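Local coordinates for protein amide synthase (Vibrio cholerae, PDB 1L5A) that is a nonribosomal peptide synthetase condensation enzyme, probably forming an amide bond during the biosynthesis of vibriobactin, at residues A[188-197]-A[320-329]; A[243-251]-A[283-294]. One frame throughout, in Å; residues are numbered along the deposited sequence.

Contact 1: A[188-197]-A[320-329]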
ATOM      1  N   LEU A 188     -18.579 -14.415   7.630  1.00 36.58           N
ATOM      2  CA  LEU A 188     -19.924 -14.960   7.581  1.00 42.91           C
ATOM      3  C   LEU A 188     -19.987 -16.421   8.004  1.00 43.61           C
ATOM      4  O   LEU A 188     -20.965 -16.835   8.614  1.00 50.14           O
ATOM      5  CB  LEU A 188     -20.530 -14.804   6.172  1.00 35.57           C
ATOM      6  CG  LEU A 188     -20.522 -13.398   5.544  1.00 38.64           C
ATOM      7  CD1 LEU A 188     -21.343 -13.390   4.232  1.00 27.77           C
ATOM      8  CD2 LEU A 188     -21.064 -12.386   6.538  1.00 32.14           C
ATOM      9  N   ARG A 189     -18.955 -17.200   7.695  1.00 49.12           N
ATOM     10  CA  ARG A 189     -18.947 -18.624   8.050  1.00 54.07           C
ATOM     11  C   ARG A 189     -19.048 -18.809   9.553  1.00 53.70           C
ATOM     12  O   ARG A 189     -19.880 -19.569  10.051  1.00 51.93           O
ATOM     13  CB  ARG A 189     -17.672 -19.286   7.535  1.00 59.19           C
ATOM     14  CG  ARG A 189     -17.621 -20.801   7.700  1.00 66.33           C
ATOM     15  CD  ARG A 189     -16.715 -21.408   6.632  1.00 74.84           C
ATOM     16  NE  ARG A 189     -17.244 -21.142   5.292  1.00 85.09           N
ATOM     17  CZ  ARG A 189     -16.505 -20.831   4.228  1.00 87.46           C
ATOM     18  NH1 ARG A 189     -15.182 -20.736   4.333  1.00 84.35           N
ATOM     19  NH2 ARG A 189     -17.093 -20.618   3.052  1.00 84.31           N
ATOM     20  N   GLU A 190     -18.196 -18.093  10.274  1.00 55.04           N
ATOM     21  CA  GLU A 190     -18.179 -18.157  11.723  1.00 55.15           C
ATOM     22  C   GLU A 190     -19.198 -17.153  12.243  1.00 55.82           C
ATOM     23  O   GLU A 190     -18.867 -16.301  13.082  1.00 58.06           O
ATOM     24  CB  GLU A 190     -16.770 -17.819  12.251  1.00 56.33           C
ATOM     25  N   ALA A 191     -20.437 -17.257  11.743  1.00 50.33           N
ATOM     26  CA  ALA A 191     -21.507 -16.340  12.146  1.00 39.90           C
ATOM     27  C   ALA A 191     -22.912 -16.795  11.773  1.00 37.70           C
ATOM     28  O   ALA A 191     -23.104 -17.619  10.870  1.00 34.24           O
ATOM     29  CB  ALA A 191     -21.260 -14.951  11.550  1.00 43.40           C
ATOM     30  N   PRO A 192     -23.918 -16.258  12.481  1.00 30.78           N
ATOM     31  CA  PRO A 192     -25.325 -16.582  12.241  1.00 36.17           C
ATOM     32  C   PRO A 192     -25.669 -16.086  10.836  1.00 37.96           C
ATOM     33  O   PRO A 192     -25.096 -15.096  10.381  1.00 42.62           O
ATOM     34  CB  PRO A 192     -26.065 -15.772  13.306  1.00 35.74           C
ATOM     35  CG  PRO A 192     -25.033 -15.537  14.376  1.00 32.00           C
ATOM     36  CD  PRO A 192     -23.766 -15.326  13.611  1.00 31.39           C
ATOM     37  N   ASP A 193     -26.595 -16.767  10.169  1.00 33.77           N
ATOM     38  CA  ASP A 193     -27.025 -16.405   8.825  1.00 40.97           C
ATOM     39  C   ASP A 193     -27.553 -14.988   8.677  1.00 43.66           C
ATOM     40  O   ASP A 193     -28.091 -14.394   9.611  1.00 45.31           O
ATOM     41  CB  ASP A 193     -28.105 -17.368   8.335  1.00 44.64           C
ATOM     42  CG  ASP A 193     -27.578 -18.758   8.108  1.00 57.21           C
ATOM     43  OD1 ASP A 193     -28.274 -19.552   7.445  1.00 60.47           O
ATOM     44  OD2 ASP A 193     -26.464 -19.060   8.593  1.00 64.46           O
ATOM     45  N   LEU A 194     -27.379 -14.442   7.485  1.00 43.51           N
ATOM     46  CA  LEU A 194     -27.882 -13.110   7.193  1.00 42.15           C
ATOM     47  C   LEU A 194     -29.303 -13.327   6.668  1.00 40.81           C
ATOM     48  O   LEU A 194     -29.616 -14.386   6.122  1.00 36.87           O
ATOM     49  CB  LEU A 194     -27.029 -12.439   6.117  1.00 32.82           C
ATOM     50  CG  LEU A 194     -25.593 -12.056   6.474  1.00 32.50           C
ATOM     51  CD1 LEU A 194     -24.842 -11.759   5.180  1.00 31.38           C
ATOM     52  CD2 LEU A 194     -25.580 -10.860   7.433  1.00 19.07           C
ATOM     53  N   THR A 195     -30.161 -12.332   6.840  1.00 39.50           N
ATOM     54  CA  THR A 195     -31.524 -12.439   6.369  1.00 33.33           C
ATOM     55  C   THR A 195     -31.646 -12.027   4.911  1.00 35.00           C
ATOM     56  O   THR A 195     -31.102 -11.013   4.507  1.00 31.70           O
ATOM     57  CB  THR A 195     -32.424 -11.549   7.181  1.00 41.29           C
ATOM     58  OG1 THR A 195     -32.224 -11.821   8.575  1.00 35.39           O
ATOM     59  CG2 THR A 195     -33.877 -11.792   6.790  1.00 28.56           C
ATOM     60  N   LEU A 196     -32.363 -12.820   4.122  1.00 39.76           N
ATOM     61  CA  LEU A 196     -32.554 -12.492   2.718  1.00 39.39           C
ATOM     62  C   LEU A 196     -33.773 -11.610   2.542  1.00 43.67           C
ATOM     63  O   LEU A 196     -34.596 -11.469   3.445  1.00 42.96           O
ATOM     64  CB  LEU A 196     -32.748 -13.750   1.874  1.00 30.73           C
ATOM     65  CG  LEU A 196     -31.604 -14.765   1.804  1.00 40.69           C
ATOM     66  CD1 LEU A 196     -31.835 -15.640   0.572  1.00 30.27           C
ATOM     67  CD2 LEU A 196     -30.240 -14.066   1.688  1.00 26.52           C
ATOM     68  N   THR A 197     -33.872 -11.015   1.361  1.00 47.48           N
ATOM     69  CA  THR A 197     -34.993 -10.157   1.021  1.00 41.00           C
ATOM     70  C   THR A 197     -36.157 -11.095   0.762  1.00 40.10           C
ATOM     71  O   THR A 197     -35.999 -12.109   0.093  1.00 36.85           O
ATOM     72  CB  THR A 197     -34.702  -9.352  -0.272  1.00 41.67           C
ATOM     73  OG1 THR A 197     -33.674  -8.388  -0.009  1.00 42.39           O
ATOM     74  CG2 THR A 197     -35.973  -8.649  -0.782  1.00 27.63           C
ATOM     75  N   GLN A 320     -21.801 -16.115  -1.536  1.00 44.67           N
ATOM     76  CA  GLN A 320     -22.575 -16.881  -0.573  1.00 37.93           C
ATOM     77  C   GLN A 320     -23.666 -17.718  -1.208  1.00 35.44           C
ATOM     78  O   GLN A 320     -24.521 -18.229  -0.505  1.00 42.85           O
ATOM     79  CB  GLN A 320     -23.208 -15.954   0.454  1.00 34.89           C
ATOM     80  CG  GLN A 320     -22.225 -15.195   1.271  1.00 41.90           C
ATOM     81  CD  GLN A 320     -21.577 -16.057   2.314  1.00 41.33           C
ATOM     82  OE1 GLN A 320     -22.232 -16.500   3.260  1.00 43.54           O
ATOM     83  NE2 GLN A 320     -20.282 -16.305   2.154  1.00 38.73           N
ATOM     84  N   GLY A 321     -23.666 -17.845  -2.526  1.00 31.66           N
ATOM     85  CA  GLY A 321     -24.684 -18.674  -3.144  1.00 36.44           C
ATOM     86  C   GLY A 321     -26.055 -18.116  -3.503  1.00 43.19           C
ATOM     87  O   GLY A 321     -26.822 -18.817  -4.159  1.00 43.06           O
ATOM     88  N   LEU A 322     -26.400 -16.897  -3.094  1.00 44.45           N
ATOM     89  CA  LEU A 322     -27.708 -16.371  -3.480  1.00 45.30           C
ATOM     90  C   LEU A 322     -27.750 -16.411  -5.000  1.00 46.57           C
ATOM     91  O   LEU A 322     -26.701 -16.344  -5.645  1.00 49.39           O
ATOM     92  CB  LEU A 322     -27.901 -14.917  -3.045  1.00 39.16           C
ATOM     93  CG  LEU A 322     -27.405 -14.450  -1.681  1.00 45.79           C
ATOM     94  CD1 LEU A 322     -28.118 -13.142  -1.353  1.00 31.30           C
ATOM     95  CD2 LEU A 322     -27.650 -15.503  -0.614  1.00 35.87           C
ATOM     96  N   ASN A 323     -28.947 -16.533  -5.567  1.00 46.61           N
ATOM     97  CA  ASN A 323     -29.104 -16.550  -7.019  1.00 52.22           C
ATOM     98  C   ASN A 323     -29.350 -15.111  -7.459  1.00 54.26           C
ATOM     99  O   ASN A 323     -29.497 -14.220  -6.619  1.00 61.24           O
ATOM    100  CB  ASN A 323     -30.290 -17.422  -7.422  1.00 50.65           C
ATOM    101  CG  ASN A 323     -31.581 -16.988  -6.756  1.00 60.86           C
ATOM    102  OD1 ASN A 323     -32.047 -15.858  -6.942  1.00 63.02           O
ATOM    103  ND2 ASN A 323     -32.167 -17.882  -5.968  1.00 62.70           N
ATOM    104  N   ALA A 324     -29.410 -14.876  -8.762  1.00 53.43           N
ATOM    105  CA  ALA A 324     -29.626 -13.523  -9.256  1.00 57.14           C
ATOM    106  C   ALA A 324     -30.885 -12.844  -8.703  1.00 58.94           C
ATOM    107  O   ALA A 324     -30.872 -11.651  -8.411  1.00 58.44           O
ATOM    108  CB  ALA A 324     -29.662 -13.527 -10.779  1.00 57.67           C
ATOM    109  N   GLU A 325     -31.970 -13.594  -8.547  1.00 61.21           N
ATOM    110  CA  GLU A 325     -33.208 -13.012  -8.034  1.00 63.62           C
ATOM    111  C   GLU A 325     -33.205 -12.757  -6.527  1.00 59.51           C
ATOM    112  O   GLU A 325     -34.229 -12.367  -5.970  1.00 64.12           O
ATOM    113  CB  GLU A 325     -34.410 -13.901  -8.377  1.00 69.02           C
ATOM    114  CG  GLU A 325     -34.766 -13.958  -9.848  1.00 76.15           C
ATOM    115  CD  GLU A 325     -33.580 -14.331 -10.707  1.00 83.74           C
ATOM    116  OE1 GLU A 325     -32.735 -13.446 -10.962  1.00 90.30           O
ATOM    117  OE2 GLU A 325     -33.483 -15.511 -11.114  1.00 83.62           O
ATOM    118  N   GLN A 326     -32.071 -12.962  -5.864  1.00 52.06           N
ATOM    119  CA  GLN A 326     -32.017 -12.735  -4.424  1.00 47.62           C
ATOM    120  C   GLN A 326     -31.120 -11.586  -4.002  1.00 39.77           C
ATOM    121  O   GLN A 326     -30.267 -11.136  -4.762  1.00 48.66           O
ATOM    122  CB  GLN A 326     -31.571 -14.007  -3.711  1.00 48.20           C
ATOM    123  CG  GLN A 326     -32.550 -15.148  -3.858  1.00 49.99           C
ATOM    124  CD  GLN A 326     -31.993 -16.443  -3.321  1.00 51.19           C
ATOM    125  OE1 GLN A 326     -30.969 -16.934  -3.796  1.00 57.25           O
ATOM    126  NE2 GLN A 326     -32.654 -17.003  -2.323  1.00 50.94           N
ATOM    127  N   SER A 327     -31.328 -11.122  -2.777  1.00 30.56           N
ATOM    128  CA  SER A 327     -30.546 -10.032  -2.194  1.00 36.85           C
ATOM    129  C   SER A 327     -30.680 -10.105  -0.675  1.00 35.79           C
ATOM    130  O   SER A 327     -31.594 -10.739  -0.161  1.00 38.24           O
ATOM    131  CB  SER A 327     -31.059  -8.675  -2.681  1.00 34.59           C
ATOM    132  OG  SER A 327     -32.441  -8.512  -2.372  1.00 42.63           O
ATOM    133  N   TYR A 328     -29.766  -9.472   0.047  1.00 30.29           N
ATOM    134  CA  TYR A 328     -29.852  -9.480   1.501  1.00 29.27           C
ATOM    135  C   TYR A 328     -30.802  -8.399   1.996  1.00 35.55           C
ATOM    136  O   TYR A 328     -30.923  -7.312   1.388  1.00 28.88           O
ATOM    137  CB  TYR A 328     -28.493  -9.207   2.133  1.00 23.44           C
ATOM    138  CG  TYR A 328     -27.467 -10.298   1.941  1.00 39.61           C
ATOM    139  CD1 TYR A 328     -26.184  -9.998   1.476  1.00 40.50           C
ATOM    140  CD2 TYR A 328     -27.747 -11.613   2.293  1.00 34.63           C
ATOM    141  CE1 TYR A 328     -25.213 -10.979   1.378  1.00 43.72           C
ATOM    142  CE2 TYR A 328     -26.785 -12.597   2.200  1.00 40.26           C
ATOM    143  CZ  TYR A 328     -25.524 -12.277   1.748  1.00 42.32           C
ATOM    144  OH  TYR A 328     -24.567 -13.252   1.690  1.00 43.45           O
ATOM    145  N   PHE A 329     -31.454  -8.691   3.116  1.00 29.78           N
ATOM    146  CA  PHE A 329     -32.351  -7.732   3.737  1.00 27.41           C
ATOM    147  C   PHE A 329     -31.438  -6.911   4.628  1.00 29.28           C
ATOM    148  O   PHE A 329     -31.114  -7.318   5.739  1.00 28.61           O
ATOM    149  CB  PHE A 329     -33.401  -8.462   4.567  1.00 31.15           C
ATOM    150  CG  PHE A 329     -34.426  -7.561   5.181  1.00 28.18           C
ATOM    151  CD1 PHE A 329     -35.207  -6.738   4.383  1.00 19.07           C
ATOM    152  CD2 PHE A 329     -34.641  -7.563   6.560  1.00 24.19           C
ATOM    153  CE1 PHE A 329     -36.204  -5.922   4.938  1.00 27.14           C
ATOM    154  CE2 PHE A 329     -35.638  -6.749   7.134  1.00 26.67           C
ATOM    155  CZ  PHE A 329     -36.424  -5.925   6.315  1.00 13.91           C
TER
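The ring of Y328 lies between L194 and L322, with L196 at one side, and can be followed outward from the backbone. Its CB stays beside 188-197, 4.0 Å from T195 O. CG stands anti to the carbonyl carbon (chi1 -68°), which folds the ring back along 188-197 although the first bond of the side chain points away from it. CD2 then meets a methyl of L196, with 3.5 Å between L196 CD2 and Y328 CD2. Further out, L194 CD1 lies over one face in a CH-pi contact, 3.8 Å from the Y328 ring centroid and displaced toward the CZ side. On the opposite face lies L322 CD1, so two branched leucines clasp the flat ring. At the tip, Y328 OH is 3.8 Å from L194 CD1 and, a little farther off, faces L188 CD1, which also packs on the Q320 amide. L196 suits its place because its two methyls divide the work: CD2 touches Y328 and L322, while CD1 packs against the amide end of Q326. That amide is itself steadied, since Q326 OE1 accepts from N323 N in the carbonyl plane, on a lone pair.

Two backbone bonds flank the single bridge at L196 and Y328: F329 N to T195 O at 2.7 Å and nearly straight (171°), and T197 N to S327 O at 2.8 Å. One small hydroxyl from each segment extends the pairing, T197 OG1 lying 2.7 Å from S327 OG in a hydrogen bond.

The contact joins the chain leaving helix 175-189 to the loop between helix 313-319 and strand 333-337. L188 and L194 rest on W255 of strand 255-260, I313 of helix 313-319 touches Y328, and E317 accepts from the Y328 backbone N.

Contact 2: A[243-251]-A[283-294]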
ATOM      1  N   ALA A 243     -25.331  -0.569  18.410  1.00 40.13           N
ATOM      2  CA  ALA A 243     -25.317  -2.030  18.471  1.00 43.75           C
ATOM      3  C   ALA A 243     -25.536  -2.515  19.908  1.00 43.88           C
ATOM      4  O   ALA A 243     -26.179  -3.541  20.134  1.00 42.35           O
ATOM      5  CB  ALA A 243     -24.010  -2.568  17.937  1.00 31.31           C
ATOM      6  N   LEU A 244     -24.986  -1.786  20.873  1.00 45.40           N
ATOM      7  CA  LEU A 244     -25.153  -2.146  22.280  1.00 49.46           C
ATOM      8  C   LEU A 244     -26.651  -2.114  22.574  1.00 55.10           C
ATOM      9  O   LEU A 244     -27.215  -3.047  23.153  1.00 57.53           O
ATOM     10  CB  LEU A 244     -24.437  -1.134  23.186  1.00 38.68           C
ATOM     11  CG  LEU A 244     -24.520  -1.389  24.698  1.00 42.26           C
ATOM     12  CD1 LEU A 244     -24.022  -2.803  25.015  1.00 27.74           C
ATOM     13  CD2 LEU A 244     -23.688  -0.349  25.446  1.00 33.10           C
ATOM     14  N   TYR A 245     -27.282  -1.020  22.156  1.00 57.16           N
ATOM     15  CA  TYR A 245     -28.712  -0.791  22.332  1.00 52.61           C
ATOM     16  C   TYR A 245     -29.562  -1.923  21.769  1.00 47.25           C
ATOM     17  O   TYR A 245     -30.524  -2.356  22.394  1.00 50.88           O
ATOM     18  CB  TYR A 245     -29.093   0.528  21.662  1.00 53.34           C
ATOM     19  CG  TYR A 245     -30.556   0.649  21.357  1.00 60.64           C
ATOM     20  CD1 TYR A 245     -31.490   0.848  22.372  1.00 60.76           C
ATOM     21  CD2 TYR A 245     -31.017   0.535  20.047  1.00 61.41           C
ATOM     22  CE1 TYR A 245     -32.857   0.928  22.084  1.00 61.79           C
ATOM     23  CE2 TYR A 245     -32.374   0.612  19.750  1.00 64.09           C
ATOM     24  CZ  TYR A 245     -33.288   0.808  20.770  1.00 59.44           C
ATOM     25  OH  TYR A 245     -34.624   0.870  20.467  1.00 51.20           O
ATOM     26  N   LEU A 246     -29.199  -2.397  20.588  1.00 46.12           N
ATOM     27  CA  LEU A 246     -29.925  -3.471  19.937  1.00 47.55           C
ATOM     28  C   LEU A 246     -29.745  -4.781  20.673  1.00 48.68           C
ATOM     29  O   LEU A 246     -30.396  -5.773  20.353  1.00 54.39           O
ATOM     30  CB  LEU A 246     -29.462  -3.625  18.482  1.00 48.84           C
ATOM     31  CG  LEU A 246     -29.692  -2.436  17.530  1.00 47.89           C
ATOM     32  CD1 LEU A 246     -29.021  -2.720  16.188  1.00 45.03           C
ATOM     33  CD2 LEU A 246     -31.190  -2.182  17.342  1.00 40.28           C
ATOM     34  N   GLU A 247     -28.864  -4.795  21.664  1.00 50.11           N
ATOM     35  CA  GLU A 247     -28.634  -6.025  22.419  1.00 55.39           C
ATOM     36  C   GLU A 247     -29.898  -6.367  23.201  1.00 53.30           C
ATOM     37  O   GLU A 247     -30.287  -7.524  23.298  1.00 48.70           O
ATOM     38  CB  GLU A 247     -27.452  -5.865  23.381  1.00 54.59           C
ATOM     39  CG  GLU A 247     -26.934  -7.184  23.924  1.00 60.77           C
ATOM     40  CD  GLU A 247     -26.208  -8.010  22.874  1.00 64.26           C
ATOM     41  OE1 GLU A 247     -26.682  -8.069  21.718  1.00 72.27           O
ATOM     42  OE2 GLU A 247     -25.169  -8.614  23.211  1.00 65.94           O
ATOM     43  N   SER A 248     -30.538  -5.343  23.750  1.00 54.98           N
ATOM     44  CA  SER A 248     -31.764  -5.534  24.502  1.00 59.43           C
ATOM     45  C   SER A 248     -32.967  -5.326  23.595  1.00 60.22           C
ATOM     46  O   SER A 248     -33.837  -6.183  23.503  1.00 62.02           O
ATOM     47  CB  SER A 248     -31.836  -4.541  25.655  1.00 58.89           C
ATOM     48  OG  SER A 248     -31.916  -3.219  25.166  1.00 68.04           O
ATOM     49  N   ALA A 249     -32.985  -4.187  22.911  1.00 65.06           N
ATOM     50  CA  ALA A 249     -34.077  -3.805  22.021  1.00 67.91           C
ATOM     51  C   ALA A 249     -34.455  -4.793  20.913  1.00 68.93           C
ATOM     52  O   ALA A 249     -35.612  -4.840  20.496  1.00 71.22           O
ATOM     53  CB  ALA A 249     -33.780  -2.432  21.413  1.00 67.29           C
ATOM     54  N   GLU A 250     -33.499  -5.576  20.429  1.00 70.14           N
ATOM     55  CA  GLU A 250     -33.788  -6.531  19.359  1.00 70.32           C
ATOM     56  C   GLU A 250     -32.699  -7.602  19.364  1.00 70.15           C
ATOM     57  O   GLU A 250     -32.021  -7.836  18.371  1.00 68.24           O
ATOM     58  CB  GLU A 250     -33.835  -5.791  18.004  1.00 66.68           C
ATOM     59  CG  GLU A 250     -34.622  -6.505  16.892  1.00 61.10           C
ATOM     60  CD  GLU A 250     -34.971  -5.579  15.723  1.00 63.40           C
ATOM     61  OE1 GLU A 250     -35.542  -4.497  15.983  1.00 54.50           O
ATOM     62  OE2 GLU A 250     -34.685  -5.929  14.550  1.00 65.04           O
ATOM     63  N   PRO A 251     -32.541  -8.288  20.496  1.00 73.45           N
ATOM     64  CA  PRO A 251     -31.536  -9.342  20.667  1.00 74.90           C
ATOM     65  C   PRO A 251     -31.472 -10.392  19.556  1.00 74.97           C
ATOM     66  O   PRO A 251     -30.394 -10.905  19.249  1.00 75.87           O
ATOM     67  CB  PRO A 251     -31.909  -9.954  22.015  1.00 75.10           C
ATOM     68  CG  PRO A 251     -33.405  -9.799  22.035  1.00 79.61           C
ATOM     69  CD  PRO A 251     -33.566  -8.372  21.552  1.00 76.77           C
ATOM     70  N   ARG A 283     -22.840  -7.852  15.594  1.00 33.22           N
ATOM     71  CA  ARG A 283     -22.784  -7.152  16.862  1.00 37.82           C
ATOM     72  C   ARG A 283     -22.143  -7.995  17.935  1.00 42.81           C
ATOM     73  O   ARG A 283     -22.414  -9.192  18.054  1.00 44.41           O
ATOM     74  CB  ARG A 283     -24.187  -6.734  17.307  1.00 40.03           C
ATOM     75  CG  ARG A 283     -24.916  -5.881  16.283  1.00 49.95           C
ATOM     76  CD  ARG A 283     -26.316  -5.466  16.740  1.00 53.56           C
ATOM     77  NE  ARG A 283     -27.111  -6.607  17.172  1.00 49.75           N
ATOM     78  CZ  ARG A 283     -27.177  -7.023  18.430  1.00 55.40           C
ATOM     79  NH1 ARG A 283     -26.499  -6.377  19.377  1.00 50.10           N
ATOM     80  NH2 ARG A 283     -27.901  -8.094  18.733  1.00 51.24           N
ATOM     81  N   LEU A 284     -21.284  -7.360  18.715  1.00 43.78           N
ATOM     82  CA  LEU A 284     -20.612  -8.031  19.812  1.00 47.47           C
ATOM     83  C   LEU A 284     -21.580  -8.183  20.992  1.00 50.75           C
ATOM     84  O   LEU A 284     -22.472  -7.355  21.191  1.00 49.07           O
ATOM     85  CB  LEU A 284     -19.408  -7.206  20.267  1.00 43.46           C
ATOM     86  CG  LEU A 284     -18.047  -7.365  19.586  1.00 47.25           C
ATOM     87  CD1 LEU A 284     -18.176  -7.305  18.072  1.00 33.55           C
ATOM     88  CD2 LEU A 284     -17.117  -6.269  20.123  1.00 39.08           C
ATOM     89  N   SER A 285     -21.387  -9.239  21.775  1.00 50.04           N
ATOM     90  CA  SER A 285     -22.212  -9.480  22.947  1.00 53.10           C
ATOM     91  C   SER A 285     -21.879  -8.470  24.045  1.00 52.96           C
ATOM     92  O   SER A 285     -20.752  -7.985  24.129  1.00 55.57           O
ATOM     93  CB  SER A 285     -21.974 -10.892  23.476  1.00 52.33           C
ATOM     94  OG  SER A 285     -22.645 -11.069  24.709  1.00 64.48           O
ATOM     95  N   ALA A 286     -22.860  -8.151  24.883  1.00 53.67           N
ATOM     96  CA  ALA A 286     -22.640  -7.207  25.972  1.00 59.82           C
ATOM     97  C   ALA A 286     -22.302  -7.962  27.262  1.00 63.61           C
ATOM     98  O   ALA A 286     -21.880  -7.359  28.258  1.00 67.01           O
ATOM     99  CB  ALA A 286     -23.883  -6.349  26.178  1.00 53.95           C
ATOM    100  N   GLN A 287     -22.485  -9.280  27.231  1.00 61.71           N
ATOM    101  CA  GLN A 287     -22.223 -10.132  28.385  1.00 66.42           C
ATOM    102  C   GLN A 287     -20.727 -10.313  28.647  1.00 69.35           C
ATOM    103  O   GLN A 287     -19.950 -10.559  27.723  1.00 72.38           O
ATOM    104  CB  GLN A 287     -22.891 -11.496  28.184  1.00 61.99           C
ATOM    105  N   GLN A 288     -20.333 -10.183  29.912  1.00 70.72           N
ATOM    106  CA  GLN A 288     -18.932 -10.343  30.311  1.00 73.05           C
ATOM    107  C   GLN A 288     -17.990  -9.335  29.666  1.00 67.15           C
ATOM    108  O   GLN A 288     -16.961  -9.714  29.110  1.00 67.17           O
ATOM    109  CB  GLN A 288     -18.422 -11.755  29.979  1.00 77.37           C
ATOM    110  CG  GLN A 288     -18.388 -12.725  31.153  1.00 87.82           C
ATOM    111  CD  GLN A 288     -19.614 -13.608  31.211  1.00 96.52           C
ATOM    112  OE1 GLN A 288     -20.723 -13.139  31.477  1.00100.92           O
ATOM    113  NE2 GLN A 288     -19.424 -14.898  30.955  1.00100.63           N
ATOM    114  N   THR A 289     -18.326  -8.056  29.748  1.00 61.15           N
ATOM    115  CA  THR A 289     -17.481  -7.039  29.158  1.00 56.41           C
ATOM    116  C   THR A 289     -17.878  -5.698  29.687  1.00 54.36           C
ATOM    117  O   THR A 289     -19.029  -5.482  30.057  1.00 54.26           O
ATOM    118  CB  THR A 289     -17.638  -6.960  27.628  1.00 59.53           C
ATOM    119  OG1 THR A 289     -17.457  -8.258  27.050  1.00 64.40           O
ATOM    120  CG2 THR A 289     -16.605  -6.001  27.042  1.00 57.25           C
ATOM    121  N   SER A 290     -16.922  -4.786  29.694  1.00 50.82           N
ATOM    122  CA  SER A 290     -17.181  -3.440  30.153  1.00 57.12           C
ATOM    123  C   SER A 290     -17.612  -2.605  28.957  1.00 58.13           C
ATOM    124  O   SER A 290     -17.325  -2.953  27.806  1.00 56.73           O
ATOM    125  CB  SER A 290     -15.912  -2.849  30.766  1.00 59.48           C
ATOM    126  OG  SER A 290     -14.789  -3.099  29.934  1.00 64.46           O
ATOM    127  N   LEU A 291     -18.314  -1.513  29.235  1.00 56.61           N
ATOM    128  CA  LEU A 291     -18.764  -0.603  28.190  1.00 56.21           C
ATOM    129  C   LEU A 291     -17.506  -0.166  27.442  1.00 56.43           C
ATOM    130  O   LEU A 291     -17.468  -0.140  26.203  1.00 56.20           O
ATOM    131  CB  LEU A 291     -19.450   0.612  28.822  1.00 49.19           C
ATOM    132  CG  LEU A 291     -19.719   1.852  27.969  1.00 50.04           C
ATOM    133  CD1 LEU A 291     -20.863   1.588  27.007  1.00 40.46           C
ATOM    134  CD2 LEU A 291     -20.061   3.024  28.882  1.00 39.99           C
ATOM    135  N   GLY A 292     -16.475   0.158  28.218  1.00 52.71           N
ATOM    136  CA  GLY A 292     -15.218   0.591  27.644  1.00 50.07           C
ATOM    137  C   GLY A 292     -14.677  -0.433  26.674  1.00 47.09           C
ATOM    138  O   GLY A 292     -14.269  -0.092  25.568  1.00 50.77           O
ATOM    139  N   ASN A 293     -14.669  -1.697  27.077  1.00 43.64           N
ATOM    140  CA  ASN A 293     -14.170  -2.725  26.186  1.00 49.25           C
ATOM    141  C   ASN A 293     -15.148  -2.944  25.018  1.00 50.26           C
ATOM    142  O   ASN A 293     -14.750  -3.374  23.931  1.00 46.66           O
ATOM    143  CB  ASN A 293     -13.944  -4.027  26.955  1.00 53.65           C
ATOM    144  N   TYR A 294     -16.424  -2.640  25.237  1.00 48.44           N
ATOM    145  CA  TYR A 294     -17.412  -2.823  24.184  1.00 47.56           C
ATOM    146  C   TYR A 294     -17.144  -1.844  23.040  1.00 45.10           C
ATOM    147  O   TYR A 294     -17.023  -2.237  21.879  1.00 40.57           O
ATOM    148  CB  TYR A 294     -18.828  -2.610  24.722  1.00 44.01           C
ATOM    149  CG  TYR A 294     -19.880  -3.175  23.798  1.00 45.36           C
ATOM    150  CD1 TYR A 294     -20.146  -4.540  23.779  1.00 41.36           C
ATOM    151  CD2 TYR A 294     -20.567  -2.350  22.891  1.00 46.85           C
ATOM    152  CE1 TYR A 294     -21.073  -5.082  22.878  1.00 54.07           C
ATOM    153  CE2 TYR A 294     -21.492  -2.881  21.982  1.00 41.21           C
ATOM    154  CZ  TYR A 294     -21.738  -4.247  21.982  1.00 52.05           C
ATOM    155  OH  TYR A 294     -22.625  -4.795  21.082  1.00 51.60           O
TER
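E247 OE1 is gripped by both terminal nitrogens of R283, end-on, with NH1 at 2.9 Å from OE1 and NH2 at 3.2 Å from OE1. The oxygen lies close to the guanidinium plane, whereas the carboxylate is turned 90° to it; NH1 comes from above the carboxylate plane, while NH2 approaches nearly along the C-O axis. The second oxygen has its own donor, A286 N, 2.9 Å from E247 OE2 on its anti side. A bend at chi2 (71°) swings the glutamate toward both donors, and its two oxygens let one carboxylate serve arginine and backbone alike. The aliphatic part of R283 is used as well, its CG packing on A243 CB at 3.8 Å.

Beside this polar grip, L244 CD1 sits over the centre of the Y294 ring as a CH-pi contact and also touches A286 CB (3.7 Å). L244 CD2 meets L291 CD1. Tyrosine fits here because its face receives leucine while its hydroxyl donates to L284 O.

A charge pair backed by a backbone N-H thus ties helix 234-249 to the chain entering helix 291-307. The guanidinium also donates to A253 O and, weakly, to A243 O; arginine and A286 N-H together would probably favour an ionised E247.

How the contacts relate
Contact 1 is a surface contact and contact 2 is partly buried, although their centres lie at similar distances from the middle of the chain. Along the sequence contact 2 is nested within the loop that contact 1 closes; in space their nearest atoms are about 8 Å apart and do not touch. Strand 255-260 links them, lying against L188 and L194 in contact 1 and against L246 and R283 in contact 2. Their chemistry differs with the elements joined: contact 1 pairs two largely irregular segments, one of them leaving a helix, through backbone bonds and uncharged side chains, whereas contact 2 fastens a helix to a loop and the next helix through a salt bridge beside leucine-tyrosine packing.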